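PDB 5I45: glycosyl transferases group 1 family protein from Francisella tularensis subsp. tularensis, which probably transfers sugar residues as a GT-B glycosyltransferase, the chain here being its C-terminal Rossmann-like domain. Local coordinates for residues 114-119 with 169-174. Sequence-based numbering, arbitrary orientation.
Sequences IVVCAS and DKLDML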
loop_
_atom_site.group_PDB
_atom_site.type_symbol
_atom_site.label_atom_id
_atom_site.label_comp_id
_atom_site.label_asym_id
_atom_site.label_seq_id
_atom_site.Cartn_x
_atom_site.Cartn_y
_atom_site.Cartn_z
ATOM N N ILE A 114 -3.898 -4.076 2.402
ATOM C CA ILE A 114 -3.567 -2.723 2.886
ATOM C C ILE A 114 -2.696 -2.062 1.861
ATOM O O ILE A 114 -1.791 -2.718 1.319
ATOM C CB ILE A 114 -2.832 -2.796 4.238
ATOM C CG1 ILE A 114 -3.665 -3.534 5.293
ATOM C CG2 ILE A 114 -2.386 -1.409 4.686
ATOM C CD1 ILE A 114 -2.934 -3.858 6.585
ATOM N N VAL A 115 -2.912 -0.782 1.620
ATOM C CA VAL A 115 -2.054 0.035 0.763
ATOM C C VAL A 115 -1.591 1.237 1.556
ATOM O O VAL A 115 -2.381 1.868 2.263
ATOM C CB VAL A 115 -2.751 0.459 -0.547
ATOM C CG1 VAL A 115 -1.890 1.445 -1.334
ATOM C CG2 VAL A 115 -3.010 -0.760 -1.394
ATOM N N VAL A 116 -0.282 1.522 1.454
ATOM C CA VAL A 116 0.298 2.701 2.076
ATOM C C VAL A 116 0.651 3.727 1.028
ATOM O O VAL A 116 1.281 3.396 0.054
ATOM C CB VAL A 116 1.542 2.345 2.916
ATOM C CG1 VAL A 116 2.119 3.576 3.567
ATOM C CG2 VAL A 116 1.175 1.316 3.984
ATOM N N CYS A 117 0.231 4.977 1.255
ATOM C CA CYS A 117 0.544 6.100 0.368
ATOM C C CYS A 117 1.346 7.050 1.244
ATOM O O CYS A 117 0.780 7.819 1.986
ATOM C CB CYS A 117 -0.793 6.700 -0.173
ATOM S SG CYS A 117 -1.922 5.486 -0.956
ATOM N N ALA A 118 2.674 6.961 1.161
ATOM C CA ALA A 118 3.588 7.603 2.112
ATOM C C ALA A 118 4.267 8.871 1.585
ATOM O O ALA A 118 5.208 9.363 2.201
ATOM C CB ALA A 118 4.659 6.587 2.503
ATOM N N SER A 119 3.795 9.401 0.474
ATOM C CA SER A 119 4.485 10.530 -0.151
ATOM C C SER A 119 4.608 11.727 0.772
ATOM O O SER A 119 3.694 12.067 1.494
ATOM C CB SER A 119 3.755 10.952 -1.390
ATOM O OG SER A 119 4.454 11.991 -2.049
ATOM N N ASP A 169 2.407 1.599 13.399
ATOM C CA ASP A 169 1.305 1.511 14.368
ATOM C C ASP A 169 -0.020 1.258 13.661
ATOM O O ASP A 169 -0.837 0.489 14.131
ATOM C CB ASP A 169 1.216 2.787 15.217
ATOM C CG ASP A 169 2.374 2.946 16.162
ATOM O OD1 ASP A 169 3.046 1.951 16.498
ATOM O OD2 ASP A 169 2.589 4.098 16.578
ATOM N N LYS A 170 -0.227 1.901 12.512
ATOM C CA LYS A 170 -1.473 1.676 11.775
ATOM C C LYS A 170 -1.524 0.297 11.132
ATOM O O LYS A 170 -2.575 -0.346 11.116
ATOM C CB LYS A 170 -1.709 2.782 10.750
ATOM C CG LYS A 170 -1.804 4.200 11.329
ATOM C CD LYS A 170 -2.954 4.279 12.316
ATOM C CE LYS A 170 -3.276 5.689 12.770
ATOM N NZ LYS A 170 -2.730 6.021 14.087
ATOM N N LEU A 171 -0.395 -0.158 10.606
ATOM C CA LEU A 171 -0.353 -1.507 10.055
ATOM C C LEU A 171 -0.679 -2.523 11.146
ATOM O O LEU A 171 -1.472 -3.458 10.941
ATOM C CB LEU A 171 1.017 -1.818 9.500
ATOM C CG LEU A 171 1.403 -1.091 8.235
ATOM C CD1 LEU A 171 2.844 -1.368 7.935
ATOM C CD2 LEU A 171 0.537 -1.546 7.069
ATOM N N ASP A 172 0.013 -2.399 12.280
ATOM C CA ASP A 172 -0.171 -3.297 13.454
ATOM C C ASP A 172 -1.661 -3.445 13.751
ATOM O O ASP A 172 -2.209 -4.550 13.798
ATOM C CB ASP A 172 0.588 -2.681 14.656
ATOM C CG ASP A 172 0.604 -3.567 15.926
ATOM O OD1 ASP A 172 0.334 -4.787 15.843
ATOM O OD2 ASP A 172 0.959 -3.016 17.001
HETATM N N MSE A 173 -2.322 -2.290 13.915
HETATM C CA MSE A 173 -3.770 -2.176 14.240
HETATM C C MSE A 173 -4.691 -2.798 13.216
HETATM O O MSE A 173 -5.681 -3.443 13.579
HETATM C CB MSE A 173 -4.105 -0.672 14.383
HETATM C CG MSE A 173 -5.614 -0.321 14.367
HETATM SE SE MSE A 173 -6.062 1.572 13.941
HETATM C CE MSE A 173 -4.694 2.558 14.966
ATOM N N LEU A 174 -4.410 -2.579 11.933
ATOM C CA LEU A 174 -5.215 -3.156 10.853
ATOM C C LEU A 174 -5.003 -4.648 10.700
ATOM O O LEU A 174 -5.921 -5.356 10.343
ATOM C CB LEU A 174 -4.963 -2.452 9.541
ATOM C CG LEU A 174 -5.458 -0.992 9.458
ATOM C CD1 LEU A 174 -4.981 -0.365 8.181
ATOM C CD2 LEU A 174 -6.973 -0.976 9.490
#
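On a central strand of the parallel sheet, Ile114 packs against Leu171 and Leu174 of helix 164-176, and Val116 against Leu171, the helix-on-parallel-sheet packing of a Rossmann-like domain, here the C-terminal one of a GT-B enzyme. The strand and helix segments run nearly antiparallel, at 167°, with their axes 10.6 Å apart at closest approach, and the contact between them is wholly apolar.

Ile114 carries most of it, using both branches. Its CG2, anti to the backbone N, meets Leu171 CD2 at 3.8 Å, while the longer branch, with CG1 beside the backbone N (chi1 -58°) and anti to the carbonyl carbon and the chain extended beyond it, carries CD1 to 3.9 Å from Leu174 CB. Ile114 therefore touches two residues three positions apart on the helix, meeting one at a methyl and the other at the base of its side chain. The CD2 methyl of Leu171 also lies 4.2 Å from Ile114 CD1, so this one methyl touches both branches of the isoleucine. Further along the strand, the same methyl makes a looser contact with Val116 CG2, at 4.3 Å. All four side chains are buried.

The strand is hydrogen-bonded to Gly33 of strand 30-35 through Ile114 and Val116, and to Ala137 and Ile139 of strand 137-140 through Val115 and Cys117. Leu171 reaches across this part of the sheet, touching Ile32 as well as Ile139, whereas Leu174 meets Tyr157 of the edge strand 157-158. The carbonyl O of Leu174, near the end of helix 164-176, accepts a hydrogen bond from Arg181 of the following helix 178-195.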